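Local coordinates for uncharacterized protein BAD_0989 (Bifidobacterium adolescentis ATCC 15703, PDB 3CYM) that probably acts as a ribonuclease D-like 3'-5' exonuclease, binding nucleic acids and trimming them from the 3' end at a metal site, at residues Ser40-Ala45 against Glu174-Leu179; Ile97-Leu102 against Asp120-Ala125; Gln103-Phe108 against Tyr202-Gly207. All blocks are in the same frame, centred on the assembly; numbering follows the deposited sequence.

Contact 1: Ser40-Ala45 against Glu174-Leu179. With NA (sodium ion), chain B; NA (sodium ion), chain C.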
loop_
_atom_site.group_PDB
_atom_site.type_symbol
_atom_site.label_atom_id
_atom_site.label_comp_id
_atom_site.label_asym_id
_atom_site.label_seq_id
_atom_site.Cartn_x
_atom_site.Cartn_y
_atom_site.Cartn_z
ATOM N N SER A 40 23.285 -8.432 -0.446
ATOM C CA SER A 40 21.928 -7.991 -0.746
ATOM C C SER A 40 21.755 -6.478 -0.893
ATOM O O SER A 40 22.528 -5.689 -0.349
ATOM C CB SER A 40 20.971 -8.486 0.337
ATOM O OG SER A 40 21.005 -9.889 0.465
ATOM N N LEU A 41 20.709 -6.098 -1.620
ATOM C CA LEU A 41 20.354 -4.706 -1.822
ATOM C C LEU A 41 19.232 -4.304 -0.864
ATOM O O LEU A 41 18.088 -4.740 -1.013
ATOM C CB LEU A 41 19.916 -4.472 -3.271
ATOM C CG LEU A 41 19.610 -3.027 -3.695
ATOM C CD1 LEU A 41 20.882 -2.198 -3.871
ATOM C CD2 LEU A 41 18.800 -3.000 -4.962
ATOM N N ALA A 42 19.573 -3.495 0.135
ATOM C CA ALA A 42 18.570 -2.842 0.980
ATOM C C ALA A 42 17.841 -1.802 0.136
ATOM O O ALA A 42 18.485 -0.967 -0.490
ATOM C CB ALA A 42 19.246 -2.178 2.166
ATOM N N ALA A 43 16.508 -1.858 0.108
ATOM C CA ALA A 43 15.707 -0.950 -0.723
ATOM C C ALA A 43 14.525 -0.317 0.010
ATOM O O ALA A 43 14.011 -0.879 0.975
ATOM C CB ALA A 43 15.222 -1.656 -1.973
ATOM N N ASP A 44 14.114 0.863 -0.459
ATOM C CA ASP A 44 12.899 1.544 0.011
ATOM C C ASP A 44 12.498 2.656 -0.962
ATOM O O ASP A 44 13.244 2.968 -1.894
ATOM C CB ASP A 44 13.106 2.134 1.414
ATOM C CG ASP A 44 11.827 2.237 2.195
ATOM O OD1 ASP A 44 10.780 1.769 1.711
ATOM O OD2 ASP A 44 11.839 2.805 3.303
ATOM N N ALA A 45 11.328 3.255 -0.740
ATOM C CA ALA A 45 10.860 4.371 -1.554
ATOM C C ALA A 45 9.957 5.286 -0.755
ATOM O O ALA A 45 9.215 4.838 0.120
ATOM C CB ALA A 45 10.129 3.873 -2.785
ATOM N N GLU A 174 19.243 1.694 6.105
ATOM C CA GLU A 174 20.492 1.545 6.875
ATOM C C GLU A 174 20.705 0.187 7.568
ATOM O O GLU A 174 21.841 -0.276 7.682
ATOM C CB GLU A 174 20.600 2.710 7.883
ATOM C CG GLU A 174 21.678 2.644 9.001
ATOM C CD GLU A 174 23.118 2.793 8.509
ATOM O OE1 GLU A 174 23.341 2.963 7.291
ATOM O OE2 GLU A 174 24.044 2.726 9.354
ATOM N N LEU A 175 19.626 -0.454 8.005
ATOM C CA LEU A 175 19.745 -1.678 8.812
ATOM C C LEU A 175 19.143 -2.927 8.189
ATOM O O LEU A 175 19.113 -3.977 8.826
ATOM C CB LEU A 175 19.149 -1.458 10.210
ATOM C CG LEU A 175 19.776 -0.328 11.037
ATOM C CD1 LEU A 175 18.909 0.002 12.233
ATOM C CD2 LEU A 175 21.203 -0.678 11.455
ATOM N N LEU A 176 18.676 -2.817 6.947
ATOM C CA LEU A 176 17.982 -3.919 6.290
ATOM C C LEU A 176 18.846 -5.154 5.971
ATOM O O LEU A 176 18.351 -6.274 6.050
ATOM C CB LEU A 176 17.255 -3.439 5.028
ATOM C CG LEU A 176 16.108 -2.446 5.200
ATOM C CD1 LEU A 176 15.422 -2.212 3.874
ATOM C CD2 LEU A 176 15.091 -2.932 6.239
ATOM N N ILE A 177 20.121 -4.969 5.625
ATOM C CA ILE A 177 20.962 -6.141 5.361
ATOM C C ILE A 177 21.264 -6.909 6.656
ATOM O O ILE A 177 21.292 -8.138 6.656
ATOM C CB ILE A 177 22.209 -5.871 4.428
ATOM C CG1 ILE A 177 23.463 -5.503 5.211
ATOM C CG2 ILE A 177 21.918 -4.835 3.309
ATOM C CD1 ILE A 177 24.421 -6.640 5.331
ATOM N N GLU A 178 21.443 -6.175 7.753
ATOM C CA GLU A 178 21.651 -6.772 9.074
ATOM C C GLU A 178 20.370 -7.404 9.611
ATOM O O GLU A 178 20.426 -8.410 10.320
ATOM C CB GLU A 178 22.195 -5.746 10.081
ATOM C CG GLU A 178 23.613 -5.278 9.798
ATOM C CD GLU A 178 23.674 -3.973 9.016
ATOM O OE1 GLU A 178 22.641 -3.544 8.453
ATOM O OE2 GLU A 178 24.767 -3.371 8.965
ATOM N N LEU A 179 19.227 -6.806 9.275
ATOM C CA LEU A 179 17.926 -7.383 9.612
ATOM C C LEU A 179 17.746 -8.745 8.973
ATOM O O LEU A 179 17.470 -9.717 9.678
ATOM C CB LEU A 179 16.777 -6.476 9.177
ATOM C CG LEU A 179 16.138 -5.538 10.198
ATOM C CD1 LEU A 179 14.851 -4.988 9.589
ATOM C CD2 LEU A 179 15.876 -6.230 11.544
HETATM NA NA NA B . 10.008 4.448 4.315
HETATM NA NA NA C . 8.083 1.678 2.283
HETATM O O HOH W 1 8.418 4.352 2.573
HETATM O O HOH W 2 8.412 6.113 5.231
HETATM O O HOH W 3 9.099 2.273 4.434
HETATM O O HOH W 4 9.544 -0.461 2.277
HETATM O O HOH W 5 6.628 -0.236 2.511
#
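One residue beyond A43, whose carbonyl O is touched by L176, the carboxylate of D44 is shared between two sodium ions. D44 OD2 lies 2.7 Å from the chain B ion, which E46 and D172 also bind, and D44 OD1 lies 2.8 Å from the chain C ion. Two waters bridge the ions, and one of them also donates to the carbonyl O of A45 at 2.6 Å. With one ion on each oxygen, the carboxylate has little freedom to turn about its CB-CG bond.

Away from the metals the contact is apolar, and its geometry is that of a helix start laid over a strand. The closest backbone approach is 5.4 Å, between A42 CA and L176 CA. The methyl CB of A42 points at the helix and meets L176 CB at 3.7 Å and I177 CG2 at 3.9 Å. This is the packing of an RNase H-like exonuclease core: strand 40-47 bears D44 and E46, while helix 163-174, ending just before helix 176-190, supplies D172. The acidic site is consistent with a two-metal nuclease centre.

L176 has CG anti to its carbonyl carbon (chi1 -65°) and CD1 extended beyond it (chi2 -174°), which carries CD1 to 3.5 Å from A43 O, over the strand backbone. I177 contributes its branch methyl instead of its longer arm, CG2 standing 3.8 Å from the carbonyl O of S40. The S40 hydroxyl is hydrogen-bonded to E180, one turn further along the same helix.

Contact 2: Ile97-Leu102 against Asp120-Ala125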
loop_
_atom_site.group_PDB
_atom_site.type_symbol
_atom_site.label_atom_id
_atom_site.label_comp_id
_atom_site.label_asym_id
_atom_site.label_seq_id
_atom_site.Cartn_x
_atom_site.Cartn_y
_atom_site.Cartn_z
ATOM N N ILE A 97 16.012 -6.391 -0.247
ATOM C CA ILE A 97 15.379 -6.384 1.064
ATOM C C ILE A 97 14.418 -5.206 1.147
ATOM O O ILE A 97 14.815 -4.037 0.992
ATOM C CB ILE A 97 16.388 -6.304 2.227
ATOM C CG1 ILE A 97 17.529 -7.291 2.040
ATOM C CG2 ILE A 97 15.701 -6.592 3.546
ATOM C CD1 ILE A 97 18.773 -6.821 2.709
ATOM N N LEU A 98 13.152 -5.532 1.371
ATOM C CA LEU A 98 12.085 -4.553 1.476
ATOM C C LEU A 98 11.266 -4.885 2.713
ATOM O O LEU A 98 11.130 -6.054 3.071
ATOM C CB LEU A 98 11.191 -4.600 0.231
ATOM C CG LEU A 98 11.564 -3.820 -1.043
ATOM C CD1 LEU A 98 12.654 -4.493 -1.846
ATOM C CD2 LEU A 98 10.347 -3.635 -1.930
ATOM N N HIS A 99 10.759 -3.857 3.384
ATOM C CA HIS A 99 9.837 -4.044 4.503
ATOM C C HIS A 99 8.452 -3.750 3.964
ATOM O O HIS A 99 8.174 -2.606 3.594
ATOM C CB HIS A 99 10.177 -3.093 5.660
ATOM C CG HIS A 99 9.450 -3.410 6.929
ATOM N ND1 HIS A 99 9.898 -4.354 7.829
ATOM C CD2 HIS A 99 8.293 -2.925 7.440
ATOM C CE1 HIS A 99 9.054 -4.429 8.842
ATOM N NE2 HIS A 99 8.073 -3.572 8.630
ATOM N N ASP A 100 7.611 -4.785 3.899
ATOM C CA ASP A 100 6.281 -4.733 3.262
ATOM C C ASP A 100 6.438 -4.401 1.778
ATOM O O ASP A 100 6.185 -3.273 1.335
ATOM C CB ASP A 100 5.328 -3.762 3.995
ATOM C CG ASP A 100 3.900 -3.780 3.445
ATOM O OD1 ASP A 100 3.522 -4.713 2.702
ATOM O OD2 ASP A 100 3.147 -2.840 3.768
ATOM N N SER A 101 6.862 -5.413 1.026
ATOM C CA SER A 101 7.260 -5.268 -0.366
ATOM C C SER A 101 6.120 -4.930 -1.320
ATOM O O SER A 101 6.363 -4.400 -2.399
ATOM C CB SER A 101 7.979 -6.532 -0.845
ATOM O OG SER A 101 7.093 -7.640 -0.883
ATOM N N LEU A 102 4.882 -5.213 -0.920
ATOM C CA LEU A 102 3.722 -4.891 -1.748
ATOM C C LEU A 102 3.523 -3.380 -1.924
ATOM O O LEU A 102 2.868 -2.940 -2.874
ATOM C CB LEU A 102 2.461 -5.558 -1.187
ATOM C CG LEU A 102 2.051 -6.947 -1.711
ATOM C CD1 LEU A 102 3.182 -7.765 -2.364
ATOM C CD2 LEU A 102 1.344 -7.762 -0.614
ATOM N N ASP A 120 11.443 -10.156 2.290
ATOM C CA ASP A 120 10.533 -9.191 2.893
ATOM C C ASP A 120 10.637 -9.269 4.423
ATOM O O ASP A 120 10.227 -10.262 5.031
ATOM C CB ASP A 120 9.097 -9.416 2.390
ATOM C CG ASP A 120 8.162 -8.244 2.669
ATOM O OD1 ASP A 120 8.304 -7.534 3.690
ATOM O OD2 ASP A 120 7.234 -8.055 1.859
ATOM N N THR A 121 11.181 -8.219 5.040
ATOM C CA THR A 121 11.378 -8.215 6.495
ATOM C C THR A 121 10.059 -8.101 7.264
ATOM O O THR A 121 10.002 -8.465 8.429
ATOM C CB THR A 121 12.360 -7.114 6.988
ATOM O OG1 THR A 121 11.952 -5.836 6.490
ATOM C CG2 THR A 121 13.786 -7.402 6.552
ATOM N N GLU A 122 9.007 -7.590 6.622
ATOM C CA GLU A 122 7.714 -7.550 7.273
ATOM C C GLU A 122 7.105 -8.936 7.246
ATOM O O GLU A 122 6.661 -9.422 8.273
ATOM C CB GLU A 122 6.757 -6.517 6.660
ATOM C CG GLU A 122 5.367 -6.544 7.317
ATOM C CD GLU A 122 4.594 -5.243 7.211
ATOM O OE1 GLU A 122 3.518 -5.260 6.586
ATOM O OE2 GLU A 122 5.049 -4.214 7.757
ATOM N N ILE A 123 7.113 -9.575 6.079
ATOM C CA ILE A 123 6.574 -10.928 5.939
ATOM C C ILE A 123 7.253 -11.925 6.889
ATOM O O ILE A 123 6.575 -12.689 7.591
ATOM C CB ILE A 123 6.617 -11.395 4.463
ATOM C CG1 ILE A 123 5.590 -10.606 3.639
ATOM C CG2 ILE A 123 6.384 -12.896 4.354
ATOM C CD1 ILE A 123 5.529 -10.977 2.168
ATOM N N ALA A 124 8.586 -11.885 6.925
ATOM C CA ALA A 124 9.388 -12.687 7.851
ATOM C C ALA A 124 9.056 -12.434 9.327
ATOM O O ALA A 124 8.929 -13.377 10.098
ATOM C CB ALA A 124 10.867 -12.464 7.596
ATOM N N ALA A 125 8.886 -11.172 9.712
ATOM C CA ALA A 125 8.522 -10.839 11.100
ATOM C C ALA A 125 7.183 -11.435 11.538
ATOM O O ALA A 125 7.064 -11.916 12.662
ATOM C CB ALA A 125 8.525 -9.332 11.310
#
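D120 faces L98 across a parallel bridge and sends its carboxylate into the turn that follows strand 95-98. Its CB is 4.0 Å from L98 O, and CG stands anti to the backbone N (chi1 -165°), directed at the N-H groups of that turn. OD1 accepts from D100 N at 2.8 Å on the syn side and from E122 N on the anti side, the two donors approaching from opposite faces of the carboxylate plane. The E122 bond, with a weak one from I123 N, makes D120 the N-cap of helix 121-127. OD2 is met from above the plane by both S101 N, at 2.8 Å with an N-H...O angle of 167°, and S101 OG (2.8 Å), on one face. An alanine here would probably leave D100 N, S101 N and the first N-H groups of the helix without their acceptor, and free the S101 hydroxyl to turn.

The next residues build a second layer. T121 N bonds to L98 O at 2.9 Å, while T121 OG1 lies in the plane of the H99 ring at its edge, 2.9 Å from ND1, in a hydrogen bond of undecided direction. E122 CB sits over the centre of the same ring, 3.8 Å from its centroid, a CH-pi contact that, with the OG1 bond and the bond from H99 NE2 to F133 O, fixes the ring's rotation.

H99 also touches L135 and V138, D120 packs on F200, and I97 meets L176 and I177, which sets the bridge between strands 95-98 and 117-120, and the turn after it, among helices 135-143, 193-207 and 176-190.

Contact 3: Gln103-Phe108 against Tyr202-Gly207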
loop_
_atom_site.group_PDB
_atom_site.type_symbol
_atom_site.label_atom_id
_atom_site.label_comp_id
_atom_site.label_asym_id
_atom_site.label_seq_id
_atom_site.Cartn_x
_atom_site.Cartn_y
_atom_site.Cartn_z
ATOM N N GLN A 103 4.099 -2.598 -1.013
ATOM C CA GLN A 103 4.060 -1.140 -1.086
ATOM C C GLN A 103 4.989 -0.532 -2.143
ATOM O O GLN A 103 4.581 0.372 -2.867
ATOM C CB GLN A 103 4.348 -0.528 0.288
ATOM C CG GLN A 103 3.151 0.159 0.962
ATOM C CD GLN A 103 1.873 -0.676 0.968
ATOM O OE1 GLN A 103 0.857 -0.269 0.402
ATOM N NE2 GLN A 103 1.916 -1.843 1.609
ATOM N N ASP A 104 6.229 -1.019 -2.228
ATOM C CA ASP A 104 7.231 -0.403 -3.109
ATOM C C ASP A 104 7.488 -1.106 -4.438
ATOM O O ASP A 104 8.059 -0.504 -5.349
ATOM C CB ASP A 104 8.568 -0.218 -2.390
ATOM C CG ASP A 104 8.444 0.588 -1.122
ATOM O OD1 ASP A 104 7.606 1.515 -1.054
ATOM O OD2 ASP A 104 9.190 0.284 -0.169
ATOM N N LEU A 105 7.094 -2.366 -4.552
ATOM C CA LEU A 105 7.303 -3.100 -5.802
ATOM C C LEU A 105 6.554 -2.547 -7.028
ATOM O O LEU A 105 7.116 -2.568 -8.126
ATOM C CB LEU A 105 7.070 -4.609 -5.627
ATOM C CG LEU A 105 8.118 -5.438 -4.862
ATOM C CD1 LEU A 105 7.545 -6.796 -4.509
ATOM C CD2 LEU A 105 9.435 -5.604 -5.605
ATOM N N PRO A 106 5.295 -2.060 -6.867
ATOM C CA PRO A 106 4.664 -1.481 -8.062
ATOM C C PRO A 106 5.385 -0.257 -8.626
ATOM O O PRO A 106 5.511 -0.126 -9.850
ATOM C CB PRO A 106 3.265 -1.097 -7.567
ATOM C CG PRO A 106 3.025 -1.961 -6.390
ATOM C CD PRO A 106 4.360 -2.048 -5.724
ATOM N N GLY A 107 5.876 0.605 -7.735
ATOM C CA GLY A 107 6.612 1.809 -8.115
ATOM C C GLY A 107 7.967 1.515 -8.725
ATOM O O GLY A 107 8.359 2.175 -9.681
ATOM N N PHE A 108 8.676 0.532 -8.167
ATOM C CA PHE A 108 9.947 0.050 -8.722
ATOM C C PHE A 108 9.763 -0.530 -10.120
ATOM O O PHE A 108 10.543 -0.233 -11.021
ATOM C CB PHE A 108 10.590 -1.020 -7.828
ATOM C CG PHE A 108 11.129 -0.500 -6.517
ATOM C CD1 PHE A 108 11.247 -1.348 -5.431
ATOM C CD2 PHE A 108 11.518 0.828 -6.363
ATOM C CE1 PHE A 108 11.742 -0.886 -4.221
ATOM C CE2 PHE A 108 12.020 1.292 -5.159
ATOM C CZ PHE A 108 12.129 0.432 -4.088
ATOM N N TYR A 202 5.862 -15.269 -3.914
ATOM C CA TYR A 202 4.500 -14.823 -4.184
ATOM C C TYR A 202 4.340 -13.295 -4.144
ATOM O O TYR A 202 3.633 -12.719 -4.981
ATOM C CB TYR A 202 3.548 -15.488 -3.186
ATOM C CG TYR A 202 2.121 -14.978 -3.207
ATOM C CD1 TYR A 202 1.231 -15.375 -4.204
ATOM C CD2 TYR A 202 1.652 -14.121 -2.204
ATOM C CE1 TYR A 202 -0.085 -14.917 -4.208
ATOM C CE2 TYR A 202 0.343 -13.656 -2.203
ATOM C CZ TYR A 202 -0.516 -14.059 -3.203
ATOM O OH TYR A 202 -1.809 -13.602 -3.199
ATOM N N ALA A 203 4.978 -12.657 -3.162
ATOM C CA ALA A 203 4.948 -11.193 -3.017
ATOM C C ALA A 203 5.599 -10.489 -4.205
ATOM O O ALA A 203 5.122 -9.447 -4.653
ATOM C CB ALA A 203 5.628 -10.781 -1.735
ATOM N N LEU A 204 6.682 -11.078 -4.712
ATOM C CA LEU A 204 7.402 -10.543 -5.866
ATOM C C LEU A 204 6.571 -10.683 -7.132
ATOM O O LEU A 204 6.558 -9.779 -7.971
ATOM C CB LEU A 204 8.748 -11.255 -6.019
ATOM C CG LEU A 204 9.747 -10.742 -7.058
ATOM C CD1 LEU A 204 10.180 -9.308 -6.763
ATOM C CD2 LEU A 204 10.958 -11.655 -7.093
ATOM N N LYS A 205 5.882 -11.819 -7.247
ATOM C CA LYS A 205 4.958 -12.101 -8.346
ATOM C C LYS A 205 3.793 -11.105 -8.343
ATOM O O LYS A 205 3.485 -10.491 -9.362
ATOM C CB LYS A 205 4.437 -13.534 -8.202
ATOM C CG LYS A 205 3.640 -14.078 -9.375
ATOM C CD LYS A 205 2.712 -15.229 -8.944
ATOM C CE LYS A 205 3.428 -16.585 -8.820
ATOM N NZ LYS A 205 4.020 -16.857 -7.473
ATOM N N GLU A 206 3.155 -10.952 -7.178
ATOM C CA GLU A 206 1.994 -10.059 -7.014
ATOM C C GLU A 206 2.333 -8.576 -7.087
ATOM O O GLU A 206 1.617 -7.802 -7.729
ATOM C CB GLU A 206 1.271 -10.323 -5.684
ATOM C CG GLU A 206 0.521 -11.629 -5.623
ATOM C CD GLU A 206 -0.521 -11.770 -6.714
ATOM O OE1 GLU A 206 -0.404 -12.718 -7.519
ATOM O OE2 GLU A 206 -1.451 -10.940 -6.766
ATOM N N GLY A 207 3.418 -8.194 -6.423
ATOM C CA GLY A 207 3.802 -6.797 -6.278
ATOM C C GLY A 207 4.440 -6.167 -7.499
ATOM O O GLY A 207 4.166 -5.007 -7.803
#
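L105 and G207 hold the closest pair of CA atoms, 5.1 Å apart, where two helix segments cross at -48° with their axes 9.0 Å from each other. The apolar part of the contact belongs to L105. Its CD2 meets L204 CD1 at 4.0 Å, the two side chains crossing at about a right angle; L204 starts away from helix 101-111 but its tip comes back to it.

Most of the remaining contact is side chain against backbone. L105 CG lies anti to its carbonyl carbon (chi1 -73°), and the second branch methyl, CD1, ends 3.6 Å from A203 O, an atom already engaged by G207 N in the helix. L105 CB packs against the carbonyl carbon of G207 at 3.6 Å. Absence of a side chain at G207 is part of the fit, since a CB modelled there would stand only 2.8 Å from L105 CD1, a clash.

In the fold, helix 101-111 is the connection of a beta-alpha-beta crossover between the parallel neighbours 95-98 and 117-120 of the exonuclease sheet. Toward that sheet, D104 and F108 pack on L98, which L105 touches as well while meeting helix 193-207, and the D104 carboxylate forms a salt bridge with R47. Helix 193-207 packs on helix 101-111 through L105 and P106, and A203 also reaches S101 and L102 at the start of helix 101-111.

Polar proximity without bonding is the last kind. The carbonyl O of G207 approaches P106 N at 3.3 Å, but proline nitrogen carries no hydrogen to give. The same oxygen is lodged against the pyrrolidine ring, 3.5 Å from P106 CG, at a point where helix 101-111 is kinked and the nitrogens of P106 and G107 make no bond to the preceding turn.

From the N terminus, strand 40-47 comes first, and its loop is closed only at residues 174-179, making contact 1 the longest closure of the three. Contact 2 is nested inside it: the chain leaves strand 95-98, passes through helix 101-111 and returns at 120-125. Contact 3 starts inside the span of contact 2, at 103-108, and ends beyond contact 1, at 202-207, so it crosses both. Strands 40-47 and 95-98 are joined by probable backbone bonds of I97 with L41 and A43, which links contacts 1 and 2. Contacts 1 and 2 tie the sheet to helices 176-190 and 121-127, and contact 3 joins helix 101-111 to helix 193-207.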